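Local coordinates for protein putative arsenate reductase (Streptococcus mutans UA159, PDB 3FZ4) that probably works as a thiol-dependent oxidoreductase of the ArsC family, with a thioredoxin-like fold, and may reduce arsenate, at residues R46-N51 against L99-G104; L54-F59 against L79-A84; K58-S63 against A85-S90. The protein carries 1 engineered substitution. All blocks are in the same frame, centred on the assembly; numbering follows the deposited sequence. Where two conformers were deposited one is given.

Interaction 1: R46-N51 against L99-G104; sequences RNWLEN and LLVKEG. Engineered in segment 99-104: Gly104 (natural residue Asp). With EDO (1,2-ethanediol), chain C.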
# COMPACT_ATOMS: atom_id res chain seq x y z
N ARG A 46 4.76 -10.03 0.53
CA ARG A 46 5.82 -10.62 1.33
C ARG A 46 7.19 -10.06 0.97
O ARG A 46 8.00 -9.78 1.85
CB ARG A 46 5.78 -12.14 1.17
CG ARG A 46 6.93 -12.85 1.88
CD ARG A 46 6.78 -12.81 3.37
NE ARG A 46 7.86 -13.58 4.02
CZ ARG A 46 7.96 -14.91 4.04
NH1 ARG A 46 7.02 -15.69 3.51
NH2 ARG A 46 9.01 -15.45 4.64
N ASN A 47 7.44 -9.88 -0.32
CA ASN A 47 8.71 -9.31 -0.74
C ASN A 47 8.90 -7.89 -0.19
O ASN A 47 9.97 -7.56 0.27
CB ASN A 47 8.84 -9.30 -2.26
CG ASN A 47 10.26 -9.14 -2.71
OD1 ASN A 47 11.11 -10.00 -2.46
ND2 ASN A 47 10.54 -8.03 -3.38
N TRP A 48 7.83 -7.08 -0.18
CA TRP A 48 7.93 -5.76 0.40
C TRP A 48 8.22 -5.87 1.88
O TRP A 48 9.04 -5.10 2.41
CB TRP A 48 6.62 -5.01 0.21
CG TRP A 48 6.17 -4.82 -1.21
CD1 TRP A 48 6.93 -4.91 -2.35
CD2 TRP A 48 4.85 -4.51 -1.63
NE1 TRP A 48 6.15 -4.65 -3.45
CE2 TRP A 48 4.87 -4.38 -3.04
CE3 TRP A 48 3.64 -4.27 -0.95
CZ2 TRP A 48 3.71 -4.07 -3.77
CZ3 TRP A 48 2.50 -3.97 -1.69
CH2 TRP A 48 2.55 -3.87 -3.08
N LEU A 49 7.52 -6.75 2.59
CA LEU A 49 7.70 -6.83 4.03
C LEU A 49 9.11 -7.23 4.39
O LEU A 49 9.65 -6.76 5.41
CB LEU A 49 6.74 -7.83 4.66
CG LEU A 49 5.24 -7.60 4.46
CD1 LEU A 49 4.46 -8.64 5.24
CD2 LEU A 49 4.82 -6.20 4.89
N GLU A 50 9.67 -8.13 3.58
CA GLU A 50 11.01 -8.64 3.84
C GLU A 50 12.13 -7.67 3.49
O GLU A 50 13.13 -7.59 4.22
CB GLU A 50 11.22 -9.97 3.11
CG GLU A 50 10.34 -11.13 3.60
CD GLU A 50 10.80 -11.79 4.91
OE1 GLU A 50 11.88 -11.44 5.45
OE2 GLU A 50 10.08 -12.67 5.42
N ASN A 51 11.95 -6.92 2.41
CA ASN A 51 13.07 -6.20 1.78
C ASN A 51 13.01 -4.71 1.80
O ASN A 51 14.01 -4.06 1.51
CB ASN A 51 13.26 -6.70 0.36
CG ASN A 51 13.63 -8.17 0.32
OD1 ASN A 51 14.64 -8.58 0.90
ND2 ASN A 51 12.78 -8.98 -0.30
N LEU A 99 -0.57 3.20 -2.24
CA LEU A 99 0.77 2.63 -2.40
C LEU A 99 1.25 2.99 -3.79
O LEU A 99 0.48 3.00 -4.75
CB LEU A 99 0.75 1.11 -2.35
CG LEU A 99 0.13 0.45 -1.14
CD1 LEU A 99 0.05 -1.07 -1.39
CD2 LEU A 99 0.94 0.76 0.12
N LEU A 100 2.53 3.35 -3.87
CA LEU A 100 3.20 3.55 -5.14
C LEU A 100 4.31 2.52 -5.28
O LEU A 100 5.12 2.35 -4.38
CB LEU A 100 3.72 4.98 -5.25
CG LEU A 100 4.18 5.40 -6.65
CD1 LEU A 100 3.00 5.51 -7.59
CD2 LEU A 100 4.95 6.71 -6.59
N VAL A 101 4.27 1.80 -6.40
CA VAL A 101 5.11 0.63 -6.64
C VAL A 101 5.80 0.85 -7.97
O VAL A 101 5.17 1.27 -8.93
CB VAL A 101 4.25 -0.63 -6.64
CG1 VAL A 101 5.08 -1.89 -6.90
CG2 VAL A 101 3.49 -0.77 -5.32
N LYS A 102 7.10 0.55 -8.03
CA LYS A 102 7.86 0.72 -9.28
C LYS A 102 8.50 -0.61 -9.63
O LYS A 102 9.30 -1.14 -8.87
CB LYS A 102 8.95 1.80 -9.17
CG LYS A 102 9.56 2.19 -10.52
CD LYS A 102 10.51 3.38 -10.38
CE LYS A 102 11.73 3.03 -9.50
NZ LYS A 102 12.81 4.07 -9.53
N GLU A 103 8.10 -1.15 -10.77
CA GLU A 103 8.61 -2.46 -11.22
C GLU A 103 8.53 -3.49 -10.09
O GLU A 103 9.47 -4.24 -9.82
CB GLU A 103 10.02 -2.36 -11.81
CG GLU A 103 10.06 -1.37 -12.98
CD GLU A 103 11.40 -1.24 -13.70
OE1 GLU A 103 12.46 -1.17 -13.04
OE2 GLU A 103 11.36 -1.16 -14.94
N GLY A 104 7.39 -3.51 -9.41
CA GLY A 104 7.18 -4.50 -8.36
C GLY A 104 7.72 -4.15 -6.98
O GLY A 104 7.46 -4.88 -6.04
C1 EDO C . 16.42 -5.21 0.33
O1 EDO C . 16.61 -4.65 1.60
C2 EDO C . 16.85 -6.67 0.25
O2 EDO C . 17.06 -6.89 -1.13
O HOH W 1 8.80 -7.27 -5.50

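Interaction 2: L54-F59 against L79-A84; sequences LELKKF and LSLDEA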
# COMPACT_ATOMS: atom_id res chain seq x y z
N LEU A 54 10.97 -1.36 5.92
CA LEU A 54 9.90 -0.64 6.61
C LEU A 54 9.27 -1.55 7.64
O LEU A 54 9.10 -2.75 7.38
CB LEU A 54 8.86 -0.13 5.60
CG LEU A 54 9.41 0.76 4.47
CD1 LEU A 54 8.35 1.00 3.40
CD2 LEU A 54 9.97 2.08 5.02
N GLU A 55 8.91 -1.01 8.80
CA GLU A 55 8.30 -1.81 9.86
C GLU A 55 6.92 -2.32 9.43
O GLU A 55 6.20 -1.66 8.65
CB GLU A 55 8.23 -1.02 11.18
CG GLU A 55 7.07 -0.04 11.33
CD GLU A 55 7.10 0.74 12.66
OE1 GLU A 55 6.24 0.51 13.54
OE2 GLU A 55 8.00 1.59 12.83
N LEU A 56 6.54 -3.48 9.94
CA LEU A 56 5.32 -4.16 9.55
C LEU A 56 4.08 -3.29 9.65
O LEU A 56 3.24 -3.29 8.75
CB LEU A 56 5.14 -5.44 10.38
CG LEU A 56 3.89 -6.29 10.10
CD1 LEU A 56 3.89 -6.74 8.64
CD2 LEU A 56 3.86 -7.51 11.03
N LYS A 57 3.96 -2.53 10.73
CA LYS A 57 2.76 -1.76 10.95
C LYS A 57 2.54 -0.69 9.87
O LYS A 57 1.41 -0.28 9.61
CB LYS A 57 2.84 -1.14 12.34
CG LYS A 57 1.57 -0.55 12.77
CD LYS A 57 1.76 0.26 14.04
CE LYS A 57 0.43 0.67 14.61
NZ LYS A 57 0.58 1.77 15.60
N LYS A 58 3.63 -0.26 9.22
CA LYS A 58 3.53 0.75 8.18
C LYS A 58 2.72 0.28 6.96
O LYS A 58 2.26 1.09 6.16
CB LYS A 58 4.91 1.23 7.73
CG LYS A 58 5.55 2.14 8.75
CD LYS A 58 6.95 2.56 8.38
CE LYS A 58 7.37 3.83 9.13
NZ LYS A 58 6.66 4.01 10.46
N PHE A 59 2.58 -1.03 6.81
CA PHE A 59 1.80 -1.58 5.72
C PHE A 59 0.32 -1.72 6.00
O PHE A 59 -0.43 -2.07 5.09
CB PHE A 59 2.36 -2.94 5.32
CG PHE A 59 3.72 -2.85 4.64
CD1 PHE A 59 3.81 -2.77 3.25
CD2 PHE A 59 4.89 -2.83 5.41
CE1 PHE A 59 5.04 -2.66 2.64
CE2 PHE A 59 6.12 -2.73 4.80
CZ PHE A 59 6.20 -2.66 3.42
N LEU A 79 2.70 -11.80 14.56
CA LEU A 79 2.57 -12.33 13.20
C LEU A 79 3.91 -12.55 12.58
O LEU A 79 4.75 -11.68 12.65
CB LEU A 79 1.81 -11.35 12.30
CG LEU A 79 0.36 -11.00 12.60
CD1 LEU A 79 -0.08 -9.87 11.67
CD2 LEU A 79 -0.55 -12.19 12.46
N SER A 80 4.09 -13.68 11.91
CA SER A 80 5.23 -13.81 11.02
C SER A 80 4.96 -12.98 9.76
O SER A 80 3.82 -12.58 9.49
CB SER A 80 5.42 -15.27 10.62
OG SER A 80 4.33 -15.69 9.83
N LEU A 81 6.00 -12.74 8.98
CA LEU A 81 5.81 -12.00 7.76
C LEU A 81 4.97 -12.80 6.73
O LEU A 81 4.15 -12.22 6.00
CB LEU A 81 7.13 -11.52 7.19
CG LEU A 81 7.90 -10.49 8.03
CD1 LEU A 81 9.10 -10.01 7.26
CD2 LEU A 81 7.06 -9.29 8.50
N ASP A 82 5.10 -14.14 6.68
CA ASP A 82 4.18 -14.93 5.84
C ASP A 82 2.72 -14.74 6.28
O ASP A 82 1.84 -14.56 5.45
CB ASP A 82 4.57 -16.41 5.86
CG ASP A 82 3.60 -17.29 5.07
OD1 ASP A 82 3.59 -17.19 3.83
OD2 ASP A 82 2.85 -18.07 5.71
N GLU A 83 2.48 -14.80 7.60
CA GLU A 83 1.14 -14.62 8.16
C GLU A 83 0.63 -13.21 7.81
O GLU A 83 -0.52 -13.05 7.38
CB GLU A 83 1.18 -14.82 9.68
CG GLU A 83 1.40 -16.29 10.06
CD GLU A 83 1.78 -16.52 11.53
OE1 GLU A 83 1.94 -15.56 12.31
OE2 GLU A 83 1.90 -17.71 11.92
N ALA A 84 1.47 -12.19 7.99
CA ALA A 84 1.06 -10.80 7.73
C ALA A 84 0.77 -10.61 6.24
O ALA A 84 -0.22 -9.97 5.87
CB ALA A 84 2.13 -9.88 8.18

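Interaction 3: K58-S63 against A85-S90; sequences KFFNTS and ANLLAS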
# COMPACT_ATOMS: atom_id res chain seq x y z
N LYS A 58 3.63 -0.26 9.22
CA LYS A 58 3.53 0.75 8.18
C LYS A 58 2.72 0.28 6.96
O LYS A 58 2.26 1.09 6.16
CB LYS A 58 4.91 1.23 7.73
CG LYS A 58 5.55 2.14 8.75
CD LYS A 58 6.95 2.56 8.38
CE LYS A 58 7.37 3.83 9.13
NZ LYS A 58 6.66 4.01 10.46
N PHE A 59 2.58 -1.03 6.81
CA PHE A 59 1.80 -1.58 5.72
C PHE A 59 0.32 -1.72 6.00
O PHE A 59 -0.43 -2.07 5.09
CB PHE A 59 2.36 -2.94 5.32
CG PHE A 59 3.72 -2.85 4.64
CD1 PHE A 59 3.81 -2.77 3.25
CD2 PHE A 59 4.89 -2.83 5.41
CE1 PHE A 59 5.04 -2.66 2.64
CE2 PHE A 59 6.12 -2.73 4.80
CZ PHE A 59 6.20 -2.66 3.42
N PHE A 60 -0.10 -1.50 7.24
CA PHE A 60 -1.49 -1.68 7.61
C PHE A 60 -2.27 -0.39 7.69
O PHE A 60 -1.75 0.67 8.09
CB PHE A 60 -1.59 -2.36 8.97
CG PHE A 60 -1.30 -3.84 8.91
CD1 PHE A 60 0.03 -4.30 8.90
CD2 PHE A 60 -2.34 -4.76 8.85
CE1 PHE A 60 0.31 -5.67 8.82
CE2 PHE A 60 -2.08 -6.13 8.77
CZ PHE A 60 -0.75 -6.58 8.77
N ASN A 61 -3.54 -0.51 7.34
CA ASN A 61 -4.47 0.61 7.41
C ASN A 61 -5.02 0.68 8.84
O ASN A 61 -6.12 0.22 9.12
CB ASN A 61 -5.58 0.36 6.39
CG ASN A 61 -6.59 1.44 6.35
OD1 ASN A 61 -6.37 2.54 6.82
ND2 ASN A 61 -7.74 1.13 5.77
N THR A 62 -4.21 1.26 9.72
CA THR A 62 -4.49 1.24 11.15
C THR A 62 -5.70 2.08 11.56
O THR A 62 -6.26 1.86 12.64
CB THR A 62 -3.26 1.70 11.98
OG1 THR A 62 -2.87 2.99 11.54
CG2 THR A 62 -2.07 0.77 11.79
N SER A 63 -6.11 3.02 10.70
CA SER A 63 -7.30 3.83 10.97
C SER A 63 -8.57 3.20 10.41
O SER A 63 -9.64 3.75 10.58
CB SER A 63 -7.11 5.23 10.39
OG SER A 63 -7.10 5.22 8.96
N ALA A 85 1.62 -11.17 5.37
CA ALA A 85 1.40 -11.01 3.93
C ALA A 85 0.08 -11.66 3.50
O ALA A 85 -0.63 -11.11 2.66
CB ALA A 85 2.54 -11.63 3.15
N ASN A 86 -0.24 -12.82 4.08
CA ASN A 86 -1.49 -13.53 3.80
C ASN A 86 -2.71 -12.71 4.23
O ASN A 86 -3.71 -12.61 3.52
CB ASN A 86 -1.48 -14.86 4.57
CG ASN A 86 -2.79 -15.62 4.44
OD1 ASN A 86 -3.16 -16.02 3.34
ND2 ASN A 86 -3.47 -15.83 5.56
N LEU A 87 -2.60 -12.16 5.42
CA LEU A 87 -3.63 -11.32 5.99
C LEU A 87 -3.90 -10.11 5.09
O LEU A 87 -5.03 -9.83 4.68
CB LEU A 87 -3.21 -10.84 7.37
CG LEU A 87 -4.27 -10.14 8.20
CD1 LEU A 87 -5.52 -11.01 8.30
CD2 LEU A 87 -3.72 -9.89 9.58
N LEU A 88 -2.84 -9.37 4.79
CA LEU A 88 -2.95 -8.20 3.92
C LEU A 88 -3.54 -8.57 2.54
O LEU A 88 -4.44 -7.87 2.03
CB LEU A 88 -1.58 -7.54 3.78
CG LEU A 88 -1.07 -6.84 5.04
CD1 LEU A 88 0.44 -6.64 5.03
CD2 LEU A 88 -1.77 -5.49 5.28
N ALA A 89 -3.08 -9.70 1.96
CA ALA A 89 -3.54 -10.09 0.63
C ALA A 89 -5.01 -10.47 0.65
O ALA A 89 -5.67 -10.36 -0.37
CB ALA A 89 -2.73 -11.27 0.12
N SER A 90 -5.50 -10.88 1.81
CA SER A 90 -6.88 -11.41 1.94
C SER A 90 -7.92 -10.31 1.99
O SER A 90 -9.10 -10.59 1.82
CB SER A 90 -7.00 -12.27 3.22
OG SER A 90 -7.08 -11.46 4.39

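Interaction 1: R46-N51 against L99-G104
Residues 46-51, the end of helix 42-51, and segment 99-104 stand well apart as backbones, the CA of Trp48 coming no nearer than 8.9 Å to the CA of Gly104, and the indole of Trp48 spans the gap. The contact joins the sheet of the thioredoxin-like fold to a helix of the helical region inserted between its strands 30-34 and 99-102. With CG anti to the carbonyl carbon (chi1 -59°), the indole reaches the strand with its six-membered ring. There CZ3 of Trp48 meets CD1 of Leu99 at 3.8 Å, while CG2 of Val101 comes within 3.7 Å of CZ2 of Trp48, the valine crossing the indole at about a right angle. Ile106 of strand 105-109 and Phe59 also pack on this tryptophan. Glu103 and Gly104 turn the chain between strands 99-102 and 105-109 with backbone angles close to those of a type I' turn. Gly104 is engineered, replacing a natural aspartate. Its carbonyl lies at the edge of the indole and in the ring plane, where it satisfies the buried ring's one polar group. A water also donates to this oxygen and links it weakly to Asn47 ND2. The bond from Trp48 NE1 to Gly104 O is 2.9 Å long and nearly straight (166°), and NE1 lies 35° above the carbonyl plane.

Interaction 2: L54-F59 against L79-A84
With CG trans to the backbone N (chi1 180°), Leu56 extends toward Ala84, and the 59° turn about the next bond directs CD1 at it. Leu56 thereby packs on the first turn of helix 81-90, a start closed by a capping box of Ser80 and Glu83; the contact joins this turn to a short 3-10 segment, 56-59, both within the helical insertion of the ArsC fold. CD1 of Leu56 sits 3.6 Å from CB of Ala84, with CD2 of the leucine farther from the same methyl, so the fork of the side chain is laid against the small residue. Leu81 adds its own methyl from one turn earlier: CD2 of Leu81 is 4.1 Å from CD1 of Leu56, and the two leucines run past each other in opposite directions. The contact between the segments is wholly apolar. Each backbone is organised by its own bonds; Phe59 N, for example, donates to Leu56 O at 3.1 Å. In the capping box, Ser80, at the N-cap, accepts from Glu83 N through OG at 3.0 Å, and Ser80 N returns a 2.9 Å bond to OE1 of Glu83, reaching that oxygen from above the carboxylate plane.

Interaction 3: K58-S63 against A85-S90
The phenyl ring of Phe60 carries Leu88 on one face and Leu87 at its edge. CD2 of Leu88 stands 3.6 Å from the ring centroid and 15° off the ring normal, a CH-pi contact over the face, slightly displaced toward the rim. The rest of the leucine fork lies on the same face but farther out, with CG of Leu88 3.8 Å from CZ of Phe60 and CD1 of Leu88 3.9 Å from CE1 of Phe60. CD2 of Leu87, by contrast, stays near the ring plane and touches CE2 of Phe60 at 4.2 Å. Although the CB of Phe60 does not point at the helix, a first torsion that sets CG anti to the carbonyl carbon (chi1 -76°) swings the ring round to it. Leu72, Leu76 and Tyr67 add further contacts to this ring, so Phe60 serves as a common apolar centre for several short helices and their connections.

Leu88 also reaches the backbone of Phe59: its CD2 is 3.7 Å from the carbonyl O of Phe59, and its CD1 lies beside the CB of that phenylalanine, whose own ring leads away toward Trp48 and Leu49. In the helix, Leu87 O accepts twice from Ser90, from OG at 2.6 Å and from the backbone N. Beyond Phe60 the chain bends in an inverse gamma turn centred on Asn61, whose ND2 donates to Met93 O; backbone bonds of Phe59 with Lys96 and of Asn61 with Leu94 tie the same run to the chain leading back to the sheet. The arrangement is an aromatic residue from a loop packed on the side of a helix, forming part of the hydrophobic core of the helical insertion that ArsC proteins carry in their thioredoxin-like fold.

Overall arrangement
Interactions 2 and 3 lie within the helical region: their centres are about 8 Å apart, they share Lys58 and Phe59, and both use helix 81-90. Interaction 1, centred about 12 Å from interaction 2 and about 13 Å from interaction 3, joins that region to the sheet, and along the chain the other two are nested inside the loop it closes. Phe59 links the groups, its CD2 lying 3.4 Å from CD2 of Leu49 and its CE1 3.7 Å from CB of Trp48. The side chain of Leu99 comes about 5 Å from the sodium ion bound at Gln108, Gly110 and Tyr115. The Cys13-Cys16 disulfide at the start of helix 14-26, probably the redox centre, belongs to none of the three.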